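Long-range contacts in SAP-like pentraxin (Limulus polyphemus, PDB 3FLT), which binds phosphoethanolamine through calcium ions and, as a pentraxin, probably serves in innate immune recognition: residues Gln58-Ile63 / Gly143-Lys148; Pro17-Leu22 / Phe153-Ser158. All blocks are in the same frame, centred on the assembly; numbering follows the deposited sequence.

Interaction 1: residues Gln58-Ile63 / Gly143-Lys148; sequences QDNQFI and GQEQDK. With CA (calcium ion), chain C; CA (calcium ion), chain D; OPE (phosphoric acid mono-(2-amino-ethyl) ester), chain F.
Glu145 meets 58-63 in two ways, through a shared calcium ion and against Ile63. Its CG lies anti to the backbone N (chi1 -157°), and the chain then bends at chi2 (-70°), which swings the carboxylate onto the first calcium with both oxygens. Glu145 OE1 does double duty: it also binds the second calcium, at 2.4 Å. Ile63 crosses this side chain at about a right angle, with its CD1 3.5 Å from Glu145 OE2, so a hydrocarbon tip backs one of the ligand oxygens. Gln146 gives the metal its backbone instead. Gln146 O sits 2.1 Å from the first calcium, while the side-chain amide turns into the protein, OE1 taking the N-H of Gly150 and NE2 donating to Ser52 OG and Thr139 O. Asp147 then bridges the pair of ions. Asp147 OD1 binds the first calcium at 2.7 Å and also the second, which OD2 holds as well. From 58-63 come Asp59 OD2 at 2.6 Å and Asn60 OD1 at 2.4 Å from the same first calcium, Asp59 OD2 roughly opposite Glu145 OE1. The shared cation, which binds oxygens from both segments, probably offsets the repulsion between them. Phosphoethanolamine adds O2 to this calcium, and the same O2 accepts a hydrogen bond from Asn60 ND2 at 3.1 Å (144° at the hydrogen); ND2 is bonded to Gln79 OE1 too. This is the paired-calcium ligand site of pentraxins, and Glu154 and Glu157 finish the second ion. In the sheet, strand 60-68 runs between 48-55 and 73-80, Ile63 touching Tyr49 and Ser52 on one and Gln79 on the other, while 143-148 emerges from strand 139-142 on the far side of 48-55.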
loop_
_atom_site.group_PDB
_atom_site.type_symbol
_atom_site.label_atom_id
_atom_site.label_comp_id
_atom_site.label_asym_id
_atom_site.label_seq_id
_atom_site.Cartn_x
_atom_site.Cartn_y
_atom_site.Cartn_z
ATOM N N GLN A 58 15.068 59.900 20.472
ATOM C CA GLN A 58 16.198 59.099 20.939
ATOM C C GLN A 58 16.809 58.288 19.804
ATOM O O GLN A 58 16.213 57.327 19.335
ATOM C CB GLN A 58 15.720 58.156 22.050
ATOM C CG GLN A 58 16.751 57.151 22.545
ATOM C CD GLN A 58 17.977 57.806 23.155
ATOM O OE1 GLN A 58 18.852 58.311 22.438
ATOM N NE2 GLN A 58 18.047 57.806 24.490
ATOM N N ASP A 59 18.005 58.673 19.373
ATOM C CA ASP A 59 18.686 57.978 18.289
ATOM C C ASP A 59 19.339 56.671 18.758
ATOM O O ASP A 59 19.722 55.832 17.943
ATOM C CB ASP A 59 19.735 58.910 17.654
ATOM C CG ASP A 59 20.786 59.382 18.654
ATOM O OD1 ASP A 59 20.413 60.022 19.670
ATOM O OD2 ASP A 59 21.987 59.112 18.423
ATOM N N ASN A 60 19.466 56.502 20.069
ATOM C CA ASN A 60 20.062 55.294 20.621
ATOM C C ASN A 60 19.030 54.500 21.423
ATOM O O ASN A 60 19.240 54.210 22.602
ATOM C CB ASN A 60 21.246 55.636 21.532
ATOM C CG ASN A 60 22.433 56.207 20.775
ATOM O OD1 ASN A 60 22.299 56.671 19.646
ATOM N ND2 ASN A 60 23.602 56.193 21.409
ATOM N N GLN A 61 17.914 54.158 20.785
ATOM C CA GLN A 61 16.872 53.391 21.455
ATOM C C GLN A 61 17.369 51.978 21.739
ATOM O O GLN A 61 17.246 51.465 22.856
ATOM C CB GLN A 61 15.618 53.312 20.577
ATOM C CG GLN A 61 14.718 54.539 20.624
ATOM C CD GLN A 61 13.819 54.573 21.856
ATOM O OE1 GLN A 61 14.114 53.950 22.881
ATOM N NE2 GLN A 61 12.722 55.318 21.763
ATOM N N PHE A 62 17.942 51.354 20.715
ATOM C CA PHE A 62 18.426 49.987 20.835
ATOM C C PHE A 62 19.517 49.767 19.790
ATOM O O PHE A 62 19.272 49.940 18.599
ATOM C CB PHE A 62 17.242 49.034 20.616
ATOM C CG PHE A 62 17.531 47.595 20.950
ATOM C CD1 PHE A 62 18.207 46.774 20.047
ATOM C CD2 PHE A 62 17.091 47.047 22.155
ATOM C CE1 PHE A 62 18.435 45.430 20.340
ATOM C CE2 PHE A 62 17.317 45.701 22.454
ATOM C CZ PHE A 62 17.988 44.894 21.544
ATOM N N ILE A 63 20.715 49.396 20.242
ATOM C CA ILE A 63 21.846 49.173 19.339
ATOM C C ILE A 63 22.681 47.960 19.721
ATOM O O ILE A 63 23.172 47.879 20.832
ATOM C CB ILE A 63 22.815 50.367 19.337
ATOM C CG1 ILE A 63 22.139 51.605 19.944
ATOM C CG2 ILE A 63 23.294 50.636 17.917
ATOM C CD1 ILE A 63 23.078 52.799 20.125
ATOM N N GLY A 143 24.160 47.761 9.804
ATOM C CA GLY A 143 25.489 48.077 9.320
ATOM C C GLY A 143 26.050 49.437 9.691
ATOM O O GLY A 143 27.254 49.654 9.557
ATOM N N GLN A 144 25.198 50.347 10.155
ATOM C CA GLN A 144 25.629 51.696 10.530
ATOM C C GLN A 144 24.917 52.124 11.800
ATOM O O GLN A 144 23.844 51.622 12.098
ATOM C CB GLN A 144 25.290 52.686 9.422
ATOM C CG GLN A 144 26.008 52.463 8.111
ATOM C CD GLN A 144 27.505 52.623 8.229
ATOM O OE1 GLN A 144 28.003 53.420 9.029
ATOM N NE2 GLN A 144 28.238 51.876 7.417
ATOM N N GLU A 145 25.508 53.055 12.544
ATOM C CA GLU A 145 24.913 53.544 13.798
ATOM C C GLU A 145 24.296 54.928 13.579
ATOM O O GLU A 145 25.000 55.898 13.293
ATOM C CB GLU A 145 25.986 53.606 14.890
ATOM C CG GLU A 145 25.468 53.562 16.318
ATOM C CD GLU A 145 24.725 54.823 16.734
ATOM O OE1 GLU A 145 25.300 55.923 16.594
ATOM O OE2 GLU A 145 23.570 54.712 17.214
ATOM N N GLN A 146 22.979 55.014 13.718
ATOM C CA GLN A 146 22.263 56.269 13.508
ATOM C C GLN A 146 22.447 57.312 14.599
ATOM O O GLN A 146 22.406 56.996 15.784
ATOM C CB GLN A 146 20.759 56.018 13.388
ATOM C CG GLN A 146 20.341 55.033 12.331
ATOM C CD GLN A 146 18.869 54.685 12.444
ATOM O OE1 GLN A 146 17.999 55.434 11.996
ATOM N NE2 GLN A 146 18.584 53.550 13.069
ATOM N N ASP A 147 22.644 58.560 14.192
ATOM C CA ASP A 147 22.747 59.663 15.140
ATOM C C ASP A 147 21.568 60.549 14.773
ATOM O O ASP A 147 21.353 61.608 15.344
ATOM C CB ASP A 147 24.054 60.438 14.973
ATOM C CG ASP A 147 25.235 59.706 15.550
ATOM O OD1 ASP A 147 25.103 59.147 16.652
ATOM O OD2 ASP A 147 26.302 59.689 14.909
ATOM N N LYS A 148 20.802 60.062 13.807
ATOM C CA LYS A 148 19.631 60.737 13.280
ATOM C C LYS A 148 18.815 59.678 12.530
ATOM O O LYS A 148 19.377 58.704 12.026
ATOM C CB LYS A 148 20.078 61.836 12.330
ATOM C CG LYS A 148 18.962 62.478 11.580
ATOM C CD LYS A 148 19.502 63.549 10.674
ATOM C CE LYS A 148 20.455 62.985 9.652
ATOM N NZ LYS A 148 20.783 64.021 8.636
HETATM CA CA CA C . 23.475 57.198 17.616
HETATM CA CA CA D . 26.912 57.556 16.050
HETATM C CA OPE F . 27.080 55.965 20.157
HETATM C CB OPE F . 27.631 54.954 21.176
HETATM O O1 OPE F . 27.406 58.158 18.208
HETATM O O2 OPE F . 25.139 57.893 19.286
HETATM O O3 OPE F . 26.553 59.811 20.069
HETATM O O4 OPE F . 27.139 57.312 20.684
HETATM N N OPE F . 28.933 54.402 20.674
HETATM P P OPE F . 26.535 58.288 19.553
#

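Interaction 2: residues Pro17-Leu22 / Phe153-Ser158; sequences PKFPHL and FEEQES. With CA (calcium ion), chain D; CA (calcium ion), chain E; OPE (phosphoric acid mono-(2-amino-ethyl) ester), chain F.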
loop_
_atom_site.group_PDB
_atom_site.type_symbol
_atom_site.label_atom_id
_atom_site.label_comp_id
_atom_site.label_asym_id
_atom_site.label_seq_id
_atom_site.Cartn_x
_atom_site.Cartn_y
_atom_site.Cartn_z
ATOM N N PRO A 17 32.389 59.654 2.102
ATOM C CA PRO A 17 30.952 59.715 2.406
ATOM C C PRO A 17 30.146 58.438 2.089
ATOM O O PRO A 17 28.913 58.467 2.088
ATOM C CB PRO A 17 30.497 60.891 1.556
ATOM C CG PRO A 17 31.276 60.647 0.289
ATOM C CD PRO A 17 32.666 60.297 0.801
ATOM N N LYS A 18 30.831 57.328 1.813
ATOM C CA LYS A 18 30.138 56.075 1.503
ATOM C C LYS A 18 29.861 55.218 2.753
ATOM O O LYS A 18 30.783 54.739 3.412
ATOM C CB LYS A 18 30.940 55.241 0.504
ATOM C CG LYS A 18 30.230 53.952 0.150
ATOM C CD LYS A 18 31.145 52.894 -0.456
ATOM C CE LYS A 18 30.351 51.614 -0.755
ATOM N NZ LYS A 18 31.158 50.523 -1.376
ATOM N N PHE A 19 28.586 55.022 3.067
ATOM C CA PHE A 19 28.198 54.227 4.233
ATOM C C PHE A 19 27.262 53.070 3.885
ATOM O O PHE A 19 26.047 53.184 4.036
ATOM C CB PHE A 19 27.489 55.104 5.281
ATOM C CG PHE A 19 28.333 56.216 5.823
ATOM C CD1 PHE A 19 28.401 57.436 5.169
ATOM C CD2 PHE A 19 29.071 56.036 6.992
ATOM C CE1 PHE A 19 29.191 58.464 5.667
ATOM C CE2 PHE A 19 29.867 57.058 7.499
ATOM C CZ PHE A 19 29.924 58.274 6.834
ATOM N N PRO A 20 27.806 51.943 3.415
ATOM C CA PRO A 20 26.915 50.829 3.084
ATOM C C PRO A 20 26.006 50.431 4.265
ATOM O O PRO A 20 26.474 50.199 5.376
ATOM C CB PRO A 20 27.888 49.722 2.678
ATOM C CG PRO A 20 29.161 50.091 3.383
ATOM C CD PRO A 20 29.215 51.570 3.218
ATOM N N HIS A 21 24.704 50.358 4.014
ATOM C CA HIS A 21 23.756 50.010 5.061
ATOM C C HIS A 21 22.401 49.589 4.489
ATOM O O HIS A 21 22.170 49.646 3.280
ATOM C CB HIS A 21 23.535 51.215 5.967
ATOM C CG HIS A 21 22.754 52.314 5.310
ATOM N ND1 HIS A 21 23.307 53.170 4.381
ATOM C CD2 HIS A 21 21.443 52.646 5.391
ATOM C CE1 HIS A 21 22.372 53.978 3.916
ATOM N NE2 HIS A 21 21.231 53.681 4.513
ATOM N N LEU A 22 21.511 49.174 5.388
ATOM C CA LEU A 22 20.142 48.780 5.048
ATOM C C LEU A 22 19.219 49.586 5.960
ATOM O O LEU A 22 19.530 49.804 7.136
ATOM C CB LEU A 22 19.902 47.290 5.323
ATOM C CG LEU A 22 20.715 46.184 4.637
ATOM C CD1 LEU A 22 20.043 44.849 4.931
ATOM C CD2 LEU A 22 20.794 46.410 3.130
ATOM N N PHE A 153 25.706 58.776 10.138
ATOM C CA PHE A 153 26.611 57.653 10.363
ATOM C C PHE A 153 28.060 58.068 10.593
ATOM O O PHE A 153 28.521 59.066 10.057
ATOM C CB PHE A 153 26.550 56.683 9.179
ATOM C CG PHE A 153 25.149 56.268 8.795
ATOM C CD1 PHE A 153 24.245 55.818 9.762
ATOM C CD2 PHE A 153 24.742 56.296 7.460
ATOM C CE1 PHE A 153 22.957 55.398 9.404
ATOM C CE2 PHE A 153 23.461 55.880 7.091
ATOM C CZ PHE A 153 22.565 55.429 8.067
ATOM N N GLU A 154 28.764 57.283 11.404
ATOM C CA GLU A 154 30.172 57.509 11.714
ATOM C C GLU A 154 30.935 56.265 11.251
ATOM O O GLU A 154 30.557 55.150 11.589
ATOM C CB GLU A 154 30.353 57.705 13.219
ATOM C CG GLU A 154 29.374 58.695 13.824
ATOM C CD GLU A 154 29.848 59.242 15.159
ATOM O OE1 GLU A 154 30.937 59.849 15.185
ATOM O OE2 GLU A 154 29.143 59.070 16.176
ATOM N N GLU A 155 32.006 56.454 10.486
ATOM C CA GLU A 155 32.772 55.321 9.981
ATOM C C GLU A 155 33.297 54.386 11.050
ATOM O O GLU A 155 33.211 53.166 10.901
ATOM C CB GLU A 155 33.992 55.768 9.179
ATOM C CG GLU A 155 33.986 57.170 8.657
ATOM C CD GLU A 155 35.381 57.604 8.250
ATOM O OE1 GLU A 155 36.292 57.528 9.102
ATOM O OE2 GLU A 155 35.567 58.020 7.089
ATOM N N GLN A 156 33.866 54.937 12.114
ATOM C CA GLN A 156 34.440 54.079 13.141
ATOM C C GLN A 156 33.400 53.316 13.932
ATOM O O GLN A 156 33.748 52.528 14.813
ATOM C CB GLN A 156 35.377 54.867 14.079
ATOM C CG GLN A 156 34.747 55.680 15.216
ATOM C CD GLN A 156 33.856 56.819 14.745
ATOM O OE1 GLN A 156 34.041 57.374 13.654
ATOM N NE2 GLN A 156 32.888 57.186 15.581
ATOM N N GLU A 157 32.126 53.527 13.605
ATOM C CA GLU A 157 31.042 52.828 14.296
ATOM C C GLU A 157 30.295 51.878 13.359
ATOM O O GLU A 157 29.338 51.217 13.760
ATOM C CB GLU A 157 30.052 53.823 14.905
ATOM C CG GLU A 157 30.701 54.849 15.818
ATOM C CD GLU A 157 29.698 55.624 16.654
ATOM O OE1 GLU A 157 28.767 56.233 16.093
ATOM O OE2 GLU A 157 29.842 55.627 17.891
ATOM N N SER A 158 30.738 51.804 12.110
ATOM C CA SER A 158 30.100 50.931 11.135
ATOM C C SER A 158 30.514 49.478 11.374
ATOM O O SER A 158 31.438 49.204 12.132
ATOM C CB SER A 158 30.514 51.349 9.730
ATOM O OG SER A 158 31.904 51.136 9.562
HETATM CA CA CA D . 26.912 57.556 16.050
HETATM CA CA CA E . 29.907 58.730 18.328
HETATM C CA OPE F . 27.080 55.965 20.157
HETATM C CB OPE F . 27.631 54.954 21.176
HETATM O O1 OPE F . 27.406 58.158 18.208
HETATM O O2 OPE F . 25.139 57.893 19.286
HETATM O O3 OPE F . 26.553 59.811 20.069
HETATM O O4 OPE F . 27.139 57.312 20.684
HETATM N N OPE F . 28.933 54.402 20.674
HETATM P P OPE F . 26.535 58.288 19.553
#
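Phe19, His21 and Phe153 make an aromatic cluster on the surface of the pentraxin jelly roll, where strand 21-24 begins. On the close-packed side Phe19 and Phe153 bury most of the shared surface: Phe153 CB sits over a face of the Phe19 ring, nearest at Phe19 CD2 (3.4 Å), and the two rings meet obliquely, their planes at 50°. Phe153 drives its ring edge at the imidazole, with CE2 over the centre of the His21 face and 3.8 Å from His21 ND1. That imidazole is held by its ND1-H, which points almost straight down the carbonyl of Phe19 (His21 ND1 to Phe19 O 2.8 Å). Replacing His21 by an alanine removes the imidazole, which would probably leave the Phe19 carbonyl without this donor and open a gap beside the Phe153 edge. The outer side is looser. Backbone N of Glu155 lies at the rim of the Phe19 ring, and Glu155 OE2 accepts a hydrogen bond from Asn16 N. Just before the short 3-10 turn 155-157, Glu154 OE2 bridges the second calcium and a third; within it, Glu157 OE1 binds the second. The amine N of phosphoethanolamine donates to Glu157 OE2 at 3.2 Å.

Overall arrangement
Interaction 1 is the more buried of the two and interaction 2 a surface contact, yet both hold the loop that follows strand 139-142 against the same seven-stranded sheet, one toward strand 60-68 and the other toward strand 21-24. Their chemistry divides accordingly: 58-63 and 143-148 are joined chiefly by oxygens around calcium, 17-22 and 153-158 by aromatic rings. The second calcium and the phosphoethanolamine tie them together, since Asp147 and Glu154 come from different contacts and share that ion. Gln144 makes the other connection, packing on Phe153 and probably bonding to Pro20 O, so the aromatic contact adjoins the loop that carries the calcium ligands.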